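PDB 3HXL: phage tail sheath protein from Desulfitobacterium hafniense, which probably assembles into the contractile sheath surrounding a phage-type tail, although its particular role in this bacterium is not established. Local coordinates for residues Q340-L350 with P424-Y432; R376-M387 with F399-S409. All blocks are in the same frame, centred on the assembly; numbering follows the deposited sequence.

Contact 1. Residues Q340-L350 with P424-Y432; sequences QFAKNRVIRVL and PVDSIEKIY
The Arg345 guanidinium has Val425 laid over one face, the methyl CG2 standing 3.9 Å above the plane and displaced toward the rim. The Asp426 methylene approaches obliquely, and its carboxylate plane is tilted well away from that of the guanidinium. The pairing is therefore not a flat, two-pronged one: a salt bridge runs from Arg345 NE to Asp426 OD1 at 3.3 Å, while Arg345 NH1 has a second partner in the carbonyl of Asn280. Asp426 is poorly ordered, so its fine placement deserves caution. Its backbone centres an inverse gamma turn, and the extended Lys343, running alongside in the opposite direction, donates from NZ to Asp426 O at 3.3 Å, from above the carbonyl plane.

At the far end another flat pair meets. Gln340 NE2 gives a fairly straight hydrogen bond to Glu429 OE2 (3.0 Å, 162° at the hydrogen). Glu429 OE2 lies close to the plane of the Gln340 amide, whereas NE2 meets the carboxylate from above its plane, the two planes being 77° apart. Gln340 gets there by placing CG between its backbone N and carbonyl carbon (chi1 53°) and bending again at chi2. Ser427 is small enough to fit here: its OG lies against Gln340 CB and bonds to Glu429 O at 3.1 Å, in the carbonyl plane and on a lone pair, a bond within residues 424-432.

Farther along the helix lies an aliphatic patch suited to branched residues. Leu350 and Ile431 meet tip to tip, CD1 to CD1 at 3.9 Å, and Val346 CG1 lies 4.1 Å from the same Ile431 CD1. Pro424 presents its rigid ring to Val346 and Val349.

The first turns of helix 344-364 thus rest against the loop joining strands 415-422 and 431-438, with Ile431 beginning the outer strand of the three-stranded sheet.

Contact 2. Residues R376-M387 with F399-S409; sequences RNLLKSECINYM and FDGQTDLTVQS
Lys380 NZ is gripped by two waters that bridge it to the strand. One, 3.0 Å from NZ, also accepts from Val407 N; the other, 2.7 Å from NZ, donates weakly to Leu405 O. A long residue suits this place: with CG anti to the backbone N (chi1 178°) and the chain fully extended, the aliphatic part runs past Leu405 and the ammonium reaches the strand's polar backbone.

Beneath it the contact is apolar. Val407 spreads its two methyls along the helix, CG1 on Arg376 CB (3.5 Å) and CG2 on Lys380 CB, while Leu405 drops CD1 onto Cys383 CB (3.5 Å), where a small residue leaves room for it. Packing is tight where Ile384 CD1 meets Leu405 CB at 3.4 Å; that methyl also lies at the edge of the Phe399 ring. Gly401, with no side chain, lets the loop pass close to Ile384. Selenomethionine Met387 crosses Phe399 at about a right angle, its CB making a CH-pi contact 3.5 Å from the ring centroid, with SE farther above the face.

Helix segment 376-387 runs nearly antiparallel (157°) to strand 405-408, a two-layer, alpha+beta arrangement, a helix lying on one face of an antiparallel sheet.

All four segments of contacts 1 and 2 fall within the phage tail sheath C-terminal family region and reach the same three-stranded sheet at different parts: residues 424-432 lead into one outer strand, whereas 405-408 is the other. Strand 415-422 lies between them. Their centres are about 20 Å apart and their nearest atoms about 5 Å, without touching. The successive helices 344-364 and 373-392 link them, and touch, among other places, where Leu379 and Cys383 pack on Phe361. Along the chain, contact 2 falls wholly between the two segments of contact 1. The centre of contact 1 lies about 23 Å from the centre of the chain, that of contact 2 about 34 Å.

Contact 1. Residues Q340-L350 with P424-Y432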
loop_
_atom_site.group_PDB
_atom_site.type_symbol
_atom_site.label_atom_id
_atom_site.label_comp_id
_atom_site.label_asym_id
_atom_site.label_seq_id
_atom_site.Cartn_x
_atom_site.Cartn_y
_atom_site.Cartn_z
ATOM N N GLN A 340 -11.584 -18.423 13.696
ATOM C CA GLN A 340 -10.160 -18.120 13.638
ATOM C C GLN A 340 -9.818 -17.324 12.378
ATOM O O GLN A 340 -8.898 -16.505 12.385
ATOM C CB GLN A 340 -9.323 -19.410 13.690
ATOM C CG GLN A 340 -9.690 -20.460 12.656
ATOM C CD GLN A 340 -10.732 -21.456 13.160
ATOM O OE1 GLN A 340 -11.768 -21.073 13.713
ATOM N NE2 GLN A 340 -10.459 -22.746 12.962
ATOM N N PHE A 341 -10.559 -17.553 11.296
ATOM C CA PHE A 341 -10.310 -16.833 10.051
ATOM C C PHE A 341 -10.605 -15.335 10.123
ATOM O O PHE A 341 -10.227 -14.576 9.227
ATOM C CB PHE A 341 -11.100 -17.456 8.892
ATOM C CG PHE A 341 -10.518 -18.753 8.393
ATOM C CD1 PHE A 341 -10.799 -19.950 9.035
ATOM C CD2 PHE A 341 -9.657 -18.765 7.302
ATOM C CE1 PHE A 341 -10.225 -21.150 8.599
ATOM C CE2 PHE A 341 -9.078 -19.959 6.860
ATOM C CZ PHE A 341 -9.364 -21.148 7.509
ATOM N N ALA A 342 -11.271 -14.906 11.189
ATOM C CA ALA A 342 -11.597 -13.493 11.360
ATOM C C ALA A 342 -10.413 -12.712 11.931
ATOM O O ALA A 342 -10.398 -11.482 11.897
ATOM C CB ALA A 342 -12.807 -13.344 12.284
ATOM N N LYS A 343 -9.425 -13.434 12.456
ATOM C CA LYS A 343 -8.240 -12.810 13.042
ATOM C C LYS A 343 -7.204 -12.536 11.960
ATOM O O LYS A 343 -6.778 -13.445 11.248
ATOM C CB LYS A 343 -7.655 -13.719 14.126
ATOM C CG LYS A 343 -8.642 -14.014 15.263
ATOM C CD LYS A 343 -8.080 -14.981 16.305
ATOM C CE LYS A 343 -9.119 -15.282 17.391
ATOM N NZ LYS A 343 -8.630 -16.260 18.408
ATOM N N ASN A 344 -6.786 -11.284 11.847
ATOM C CA ASN A 344 -5.830 -10.930 10.804
ATOM C C ASN A 344 -4.470 -11.606 10.914
ATOM O O ASN A 344 -3.816 -11.849 9.896
ATOM C CB ASN A 344 -5.712 -9.412 10.712
ATOM C CG ASN A 344 -6.967 -8.795 10.135
ATOM O OD1 ASN A 344 -7.505 -9.309 9.148
ATOM N ND2 ASN A 344 -7.453 -7.704 10.739
ATOM N N ARG A 345 -4.046 -11.935 12.131
ATOM C CA ARG A 345 -2.769 -12.628 12.282
ATOM C C ARG A 345 -2.909 -14.036 11.702
ATOM O O ARG A 345 -1.972 -14.566 11.114
ATOM C CB ARG A 345 -2.346 -12.722 13.754
ATOM C CG ARG A 345 -1.166 -13.679 13.947
ATOM C CD ARG A 345 -0.472 -13.492 15.285
ATOM N NE ARG A 345 -1.399 -13.538 16.403
ATOM C CZ ARG A 345 -1.037 -13.416 17.676
ATOM N NH1 ARG A 345 0.247 -13.243 17.990
ATOM N NH2 ARG A 345 -1.962 -13.456 18.631
ATOM N N VAL A 346 -4.080 -14.649 11.871
ATOM C CA VAL A 346 -4.296 -15.985 11.318
ATOM C C VAL A 346 -4.200 -15.872 9.798
ATOM O O VAL A 346 -3.559 -16.693 9.136
ATOM C CB VAL A 346 -5.676 -16.557 11.725
ATOM C CG1 VAL A 346 -5.995 -17.826 10.921
ATOM C CG2 VAL A 346 -5.666 -16.881 13.213
ATOM N N ILE A 347 -4.825 -14.840 9.246
ATOM C CA ILE A 347 -4.774 -14.627 7.806
ATOM C C ILE A 347 -3.328 -14.418 7.334
ATOM O O ILE A 347 -2.939 -14.916 6.275
ATOM C CB ILE A 347 -5.643 -13.412 7.390
ATOM C CG1 ILE A 347 -7.114 -13.699 7.704
ATOM C CG2 ILE A 347 -5.484 -13.130 5.895
ATOM C CD1 ILE A 347 -7.642 -15.000 7.108
ATOM N N ARG A 348 -2.528 -13.686 8.109
ATOM C CA ARG A 348 -1.135 -13.471 7.725
ATOM C C ARG A 348 -0.351 -14.777 7.669
ATOM O O ARG A 348 0.433 -14.993 6.743
ATOM C CB ARG A 348 -0.426 -12.502 8.686
ATOM C CG ARG A 348 -0.782 -11.024 8.484
ATOM C CD ARG A 348 0.100 -10.093 9.348
ATOM N NE ARG A 348 -0.373 -9.907 10.723
ATOM C CZ ARG A 348 -1.431 -9.171 11.062
ATOM N NH1 ARG A 348 -2.143 -8.553 10.125
ATOM N NH2 ARG A 348 -1.761 -9.027 12.338
ATOM N N VAL A 349 -0.547 -15.654 8.646
ATOM C CA VAL A 349 0.196 -16.907 8.617
ATOM C C VAL A 349 -0.262 -17.805 7.468
ATOM O O VAL A 349 0.565 -18.424 6.789
ATOM C CB VAL A 349 0.105 -17.663 9.959
ATOM C CG1 VAL A 349 -1.331 -17.879 10.357
ATOM C CG2 VAL A 349 0.839 -18.996 9.839
ATOM N N LEU A 350 -1.568 -17.856 7.227
ATOM C CA LEU A 350 -2.097 -18.676 6.147
ATOM C C LEU A 350 -1.744 -18.098 4.777
ATOM O O LEU A 350 -1.405 -18.847 3.854
ATOM C CB LEU A 350 -3.612 -18.832 6.288
ATOM C CG LEU A 350 -4.085 -19.551 7.554
ATOM C CD1 LEU A 350 -5.582 -19.798 7.455
ATOM C CD2 LEU A 350 -3.349 -20.886 7.712
ATOM N N PRO A 424 -2.182 -22.141 14.270
ATOM C CA PRO A 424 -1.802 -20.746 14.523
ATOM C C PRO A 424 -1.771 -20.488 16.025
ATOM O O PRO A 424 -2.618 -20.995 16.758
ATOM C CB PRO A 424 -2.913 -19.954 13.837
ATOM C CG PRO A 424 -3.320 -20.851 12.716
ATOM C CD PRO A 424 -3.357 -22.207 13.385
ATOM N N VAL A 425 -0.803 -19.702 16.481
ATOM C CA VAL A 425 -0.687 -19.398 17.904
ATOM C C VAL A 425 -1.963 -18.801 18.488
ATOM O O VAL A 425 -2.352 -19.121 19.612
ATOM C CB VAL A 425 0.469 -18.425 18.171
ATOM C CG1 VAL A 425 1.792 -19.133 17.973
ATOM C CG2 VAL A 425 0.363 -17.228 17.239
ATOM N N ASP A 426 -2.614 -17.932 17.725
ATOM C CA ASP A 426 -3.845 -17.307 18.193
ATOM C C ASP A 426 -5.054 -18.107 17.724
ATOM O O ASP A 426 -5.951 -17.579 17.067
ATOM C CB ASP A 426 -3.926 -15.857 17.695
ATOM C CG ASP A 426 -3.870 -15.750 16.182
ATOM O OD1 ASP A 426 -2.967 -16.360 15.565
ATOM O OD2 ASP A 426 -4.725 -15.043 15.611
ATOM N N SER A 427 -5.070 -19.388 18.073
ATOM C CA SER A 427 -6.156 -20.277 17.685
ATOM C C SER A 427 -5.999 -21.615 18.405
ATOM O O SER A 427 -4.938 -22.235 18.351
ATOM C CB SER A 427 -6.129 -20.490 16.168
ATOM O OG SER A 427 -7.185 -21.331 15.738
ATOM N N ILE A 428 -7.052 -22.056 19.086
ATOM C CA ILE A 428 -7.005 -23.323 19.808
ATOM C C ILE A 428 -7.555 -24.458 18.952
ATOM O O ILE A 428 -7.985 -25.490 19.467
ATOM C CB ILE A 428 -7.811 -23.262 21.130
ATOM C CG1 ILE A 428 -9.300 -23.046 20.841
ATOM C CG2 ILE A 428 -7.256 -22.160 22.022
ATOM C CD1 ILE A 428 -9.642 -21.703 20.221
ATOM N N GLU A 429 -7.535 -24.257 17.641
ATOM C CA GLU A 429 -8.028 -25.254 16.707
ATOM C C GLU A 429 -7.068 -25.352 15.519
ATOM O O GLU A 429 -6.664 -24.335 14.955
ATOM C CB GLU A 429 -9.428 -24.862 16.242
ATOM C CG GLU A 429 -10.088 -25.854 15.312
ATOM C CD GLU A 429 -11.546 -25.521 15.061
ATOM O OE1 GLU A 429 -12.340 -25.566 16.027
ATOM O OE2 GLU A 429 -11.899 -25.210 13.902
ATOM N N LYS A 430 -6.705 -26.581 15.156
ATOM C CA LYS A 430 -5.783 -26.831 14.049
ATOM C C LYS A 430 -6.424 -26.475 12.715
ATOM O O LYS A 430 -7.643 -26.526 12.572
ATOM C CB LYS A 430 -5.378 -28.310 14.009
ATOM C CG LYS A 430 -5.389 -29.013 15.358
ATOM C CD LYS A 430 -4.887 -30.454 15.258
ATOM C CE LYS A 430 -5.763 -31.318 14.355
ATOM N NZ LYS A 430 -5.258 -32.718 14.300
ATOM N N ILE A 431 -5.598 -26.119 11.737
ATOM C CA ILE A 431 -6.107 -25.783 10.415
ATOM C C ILE A 431 -5.545 -26.759 9.384
ATOM O O ILE A 431 -4.345 -27.028 9.359
ATOM C CB ILE A 431 -5.736 -24.341 10.019
ATOM C CG1 ILE A 431 -6.469 -23.353 10.937
ATOM C CG2 ILE A 431 -6.108 -24.084 8.558
ATOM C CD1 ILE A 431 -6.110 -21.907 10.704
ATOM N N TYR A 432 -6.436 -27.295 8.554
ATOM C CA TYR A 432 -6.073 -28.240 7.503
ATOM C C TYR A 432 -5.575 -27.475 6.281
ATOM O O TYR A 432 -6.214 -26.528 5.825
ATOM C CB TYR A 432 -7.293 -29.087 7.125
ATOM C CG TYR A 432 -7.105 -29.958 5.903
ATOM C CD1 TYR A 432 -6.227 -31.044 5.917
ATOM C CD2 TYR A 432 -7.804 -29.691 4.725
ATOM C CE1 TYR A 432 -6.051 -31.840 4.782
ATOM C CE2 TYR A 432 -7.636 -30.476 3.588
ATOM C CZ TYR A 432 -6.760 -31.548 3.622
ATOM O OH TYR A 432 -6.595 -32.320 2.493
#

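Contact 2. Residues R376-M387 with F399-S409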
loop_
_atom_site.group_PDB
_atom_site.type_symbol
_atom_site.label_atom_id
_atom_site.label_comp_id
_atom_site.label_asym_id
_atom_site.label_seq_id
_atom_site.Cartn_x
_atom_site.Cartn_y
_atom_site.Cartn_z
ATOM N N ARG A 376 8.640 -36.582 -4.196
ATOM C CA ARG A 376 7.661 -36.262 -3.157
ATOM C C ARG A 376 8.302 -36.148 -1.777
ATOM O O ARG A 376 7.891 -35.326 -0.955
ATOM C CB ARG A 376 6.552 -37.320 -3.134
ATOM C CG ARG A 376 5.599 -37.246 -4.327
ATOM C CD ARG A 376 4.690 -38.466 -4.414
ATOM N NE ARG A 376 5.445 -39.674 -4.746
ATOM C CZ ARG A 376 4.907 -40.877 -4.926
ATOM N NH1 ARG A 376 3.598 -41.052 -4.809
ATOM N NH2 ARG A 376 5.684 -41.910 -5.228
ATOM N N ASN A 377 9.306 -36.982 -1.525
ATOM C CA ASN A 377 10.012 -36.962 -0.251
ATOM C C ASN A 377 10.751 -35.644 -0.069
ATOM O O ASN A 377 10.736 -35.056 1.010
ATOM C CB ASN A 377 11.004 -38.127 -0.178
ATOM C CG ASN A 377 10.337 -39.445 0.169
ATOM O OD1 ASN A 377 10.970 -40.504 0.131
ATOM N ND2 ASN A 377 9.056 -39.388 0.518
ATOM N N LEU A 378 11.394 -35.179 -1.136
ATOM C CA LEU A 378 12.147 -33.933 -1.083
ATOM C C LEU A 378 11.234 -32.734 -0.849
ATOM O O LEU A 378 11.580 -31.808 -0.110
ATOM C CB LEU A 378 12.934 -33.745 -2.382
ATOM C CG LEU A 378 13.925 -32.580 -2.420
ATOM C CD1 LEU A 378 14.910 -32.682 -1.260
ATOM C CD2 LEU A 378 14.656 -32.596 -3.747
ATOM N N LEU A 379 10.070 -32.757 -1.486
ATOM C CA LEU A 379 9.100 -31.682 -1.346
ATOM C C LEU A 379 8.587 -31.681 0.093
ATOM O O LEU A 379 8.413 -30.628 0.710
ATOM C CB LEU A 379 7.942 -31.907 -2.316
ATOM C CG LEU A 379 7.239 -30.662 -2.856
ATOM C CD1 LEU A 379 6.178 -31.083 -3.859
ATOM C CD2 LEU A 379 6.622 -29.879 -1.714
ATOM N N LYS A 380 8.352 -32.878 0.618
ATOM C CA LYS A 380 7.867 -33.047 1.980
ATOM C C LYS A 380 8.871 -32.484 2.980
ATOM O O LYS A 380 8.498 -31.818 3.949
ATOM C CB LYS A 380 7.631 -34.532 2.264
ATOM C CG LYS A 380 7.172 -34.843 3.679
ATOM C CD LYS A 380 6.902 -36.331 3.840
ATOM C CE LYS A 380 6.375 -36.657 5.225
ATOM N NZ LYS A 380 6.055 -38.103 5.361
ATOM N N SER A 381 10.148 -32.757 2.736
ATOM C CA SER A 381 11.215 -32.283 3.611
ATOM C C SER A 381 11.294 -30.761 3.617
ATOM O O SER A 381 11.481 -30.144 4.667
ATOM C CB SER A 381 12.561 -32.861 3.164
ATOM O OG SER A 381 13.630 -32.298 3.909
ATOM N N GLU A 382 11.155 -30.152 2.446
ATOM C CA GLU A 382 11.228 -28.702 2.362
ATOM C C GLU A 382 10.048 -28.032 3.062
ATOM O O GLU A 382 10.195 -26.956 3.641
ATOM C CB GLU A 382 11.307 -28.257 0.899
ATOM C CG GLU A 382 12.589 -28.703 0.207
ATOM C CD GLU A 382 13.845 -28.211 0.917
ATOM O OE1 GLU A 382 14.078 -26.982 0.934
ATOM O OE2 GLU A 382 14.591 -29.053 1.464
ATOM N N CYS A 383 8.884 -28.671 3.017
ATOM C CA CYS A 383 7.705 -28.114 3.668
ATOM C C CYS A 383 7.823 -28.242 5.180
ATOM O O CYS A 383 7.452 -27.333 5.922
ATOM C CB CYS A 383 6.445 -28.816 3.165
ATOM S SG CYS A 383 6.094 -28.435 1.433
ATOM N N ILE A 384 8.339 -29.379 5.631
ATOM C CA ILE A 384 8.521 -29.603 7.055
ATOM C C ILE A 384 9.465 -28.539 7.591
ATOM O O ILE A 384 9.196 -27.918 8.619
ATOM C CB ILE A 384 9.113 -30.995 7.323
ATOM C CG1 ILE A 384 8.085 -32.065 6.951
ATOM C CG2 ILE A 384 9.520 -31.127 8.783
ATOM C CD1 ILE A 384 6.822 -32.008 7.769
ATOM N N ASN A 385 10.571 -28.320 6.890
ATOM C CA ASN A 385 11.528 -27.313 7.324
ATOM C C ASN A 385 10.866 -25.948 7.380
ATOM O O ASN A 385 11.139 -25.156 8.282
ATOM C CB ASN A 385 12.726 -27.271 6.383
ATOM C CG ASN A 385 13.545 -28.541 6.442
ATOM O OD1 ASN A 385 13.761 -29.100 7.520
ATOM N ND2 ASN A 385 14.013 -29.003 5.289
ATOM N N TYR A 386 9.994 -25.679 6.412
ATOM C CA TYR A 386 9.287 -24.406 6.364
ATOM C C TYR A 386 8.378 -24.278 7.582
ATOM O O TYR A 386 8.370 -23.250 8.258
ATOM C CB TYR A 386 8.438 -24.310 5.094
ATOM C CG TYR A 386 7.580 -23.062 5.035
ATOM C CD1 TYR A 386 8.071 -21.875 4.490
ATOM C CD2 TYR A 386 6.289 -23.058 5.564
ATOM C CE1 TYR A 386 7.296 -20.715 4.474
ATOM C CE2 TYR A 386 5.508 -21.908 5.555
ATOM C CZ TYR A 386 6.013 -20.742 5.012
ATOM O OH TYR A 386 5.242 -19.600 5.017
HETATM N N MSE A 387 7.607 -25.325 7.854
HETATM C CA MSE A 387 6.696 -25.296 8.985
HETATM C C MSE A 387 7.457 -25.165 10.298
HETATM O O MSE A 387 6.996 -24.492 11.221
HETATM C CB MSE A 387 5.821 -26.548 8.990
HETATM C CG MSE A 387 4.887 -26.650 7.785
HETATM SE SE MSE A 387 3.614 -25.165 7.670
HETATM C CE MSE A 387 2.435 -25.693 9.102
ATOM N N PHE A 399 3.509 -28.159 16.117
ATOM C CA PHE A 399 3.745 -28.756 14.811
ATOM C C PHE A 399 4.716 -29.919 14.954
ATOM O O PHE A 399 5.846 -29.737 15.406
ATOM C CB PHE A 399 4.336 -27.752 13.824
ATOM C CG PHE A 399 4.681 -28.363 12.498
ATOM C CD1 PHE A 399 3.674 -28.719 11.604
ATOM C CD2 PHE A 399 6.004 -28.650 12.171
ATOM C CE1 PHE A 399 3.977 -29.354 10.401
ATOM C CE2 PHE A 399 6.323 -29.286 10.972
ATOM C CZ PHE A 399 5.305 -29.640 10.084
ATOM N N ASP A 400 4.270 -31.109 14.561
ATOM C CA ASP A 400 5.098 -32.310 14.636
ATOM C C ASP A 400 5.382 -32.796 13.216
ATOM O O ASP A 400 4.529 -33.421 12.586
ATOM C CB ASP A 400 4.365 -33.408 15.413
ATOM C CG ASP A 400 5.284 -34.545 15.826
ATOM O OD1 ASP A 400 6.282 -34.799 15.117
ATOM O OD2 ASP A 400 4.999 -35.189 16.856
ATOM N N GLY A 401 6.580 -32.502 12.721
ATOM C CA GLY A 401 6.956 -32.908 11.380
ATOM C C GLY A 401 6.869 -34.403 11.149
ATOM O O GLY A 401 6.868 -34.870 10.008
ATOM N N GLN A 402 6.791 -35.168 12.231
ATOM C CA GLN A 402 6.706 -36.613 12.111
ATOM C C GLN A 402 5.306 -37.116 11.800
ATOM O O GLN A 402 5.107 -38.314 11.623
ATOM C CB GLN A 402 7.214 -37.280 13.389
ATOM C CG GLN A 402 8.723 -37.285 13.494
ATOM C CD GLN A 402 9.218 -38.126 14.645
ATOM O OE1 GLN A 402 8.659 -39.181 14.943
ATOM N NE2 GLN A 402 10.283 -37.672 15.290
ATOM N N THR A 403 4.334 -36.215 11.721
ATOM C CA THR A 403 2.976 -36.649 11.433
ATOM C C THR A 403 2.041 -35.571 10.898
ATOM O O THR A 403 0.984 -35.880 10.348
ATOM C CB THR A 403 2.329 -37.261 12.691
ATOM O OG1 THR A 403 0.962 -37.594 12.413
ATOM C CG2 THR A 403 2.381 -36.276 13.850
ATOM N N ASP A 404 2.432 -34.313 11.043
ATOM C CA ASP A 404 1.588 -33.206 10.608
ATOM C C ASP A 404 1.688 -32.788 9.144
ATOM O O ASP A 404 1.101 -31.779 8.750
ATOM C CB ASP A 404 1.837 -32.001 11.518
ATOM C CG ASP A 404 1.326 -32.233 12.928
ATOM O OD1 ASP A 404 1.567 -31.383 13.810
ATOM O OD2 ASP A 404 0.671 -33.271 13.154
ATOM N N LEU A 405 2.410 -33.557 8.335
ATOM C CA LEU A 405 2.546 -33.223 6.920
ATOM C C LEU A 405 2.935 -34.441 6.088
ATOM O O LEU A 405 3.901 -35.138 6.401
ATOM C CB LEU A 405 3.583 -32.112 6.747
ATOM C CG LEU A 405 3.623 -31.354 5.418
ATOM C CD1 LEU A 405 4.242 -29.987 5.648
ATOM C CD2 LEU A 405 4.409 -32.139 4.372
ATOM N N THR A 406 2.170 -34.690 5.029
ATOM C CA THR A 406 2.415 -35.823 4.145
ATOM C C THR A 406 2.300 -35.402 2.682
ATOM O O THR A 406 1.744 -34.347 2.374
ATOM C CB THR A 406 1.408 -36.958 4.412
ATOM O OG1 THR A 406 0.073 -36.475 4.205
ATOM C CG2 THR A 406 1.540 -37.461 5.845
ATOM N N VAL A 407 2.826 -36.237 1.789
ATOM C CA VAL A 407 2.797 -35.966 0.354
ATOM C C VAL A 407 2.490 -37.235 -0.436
ATOM O O VAL A 407 3.271 -38.184 -0.416
ATOM C CB VAL A 407 4.151 -35.405 -0.137
ATOM C CG1 VAL A 407 4.125 -35.224 -1.647
ATOM C CG2 VAL A 407 4.445 -34.079 0.550
ATOM N N GLN A 408 1.351 -37.245 -1.127
ATOM C CA GLN A 408 0.939 -38.392 -1.933
ATOM C C GLN A 408 0.822 -38.020 -3.408
ATOM O O GLN A 408 0.757 -36.840 -3.760
ATOM C CB GLN A 408 -0.414 -38.941 -1.458
ATOM C CG GLN A 408 -0.379 -39.731 -0.153
ATOM C CD GLN A 408 -0.635 -38.874 1.072
ATOM O OE1 GLN A 408 -0.606 -39.369 2.202
ATOM N NE2 GLN A 408 -0.892 -37.583 0.857
ATOM N N SER A 409 0.792 -39.035 -4.268
ATOM C CA SER A 409 0.670 -38.823 -5.706
ATOM C C SER A 409 -0.777 -38.513 -6.073
ATOM O O SER A 409 -1.703 -39.124 -5.538
ATOM C CB SER A 409 1.132 -40.067 -6.467
ATOM O OG SER A 409 0.854 -39.947 -7.854
HETATM O O HOH W 1 4.194 -38.309 3.036
HETATM O O HOH W 2 4.653 -38.255 7.692
#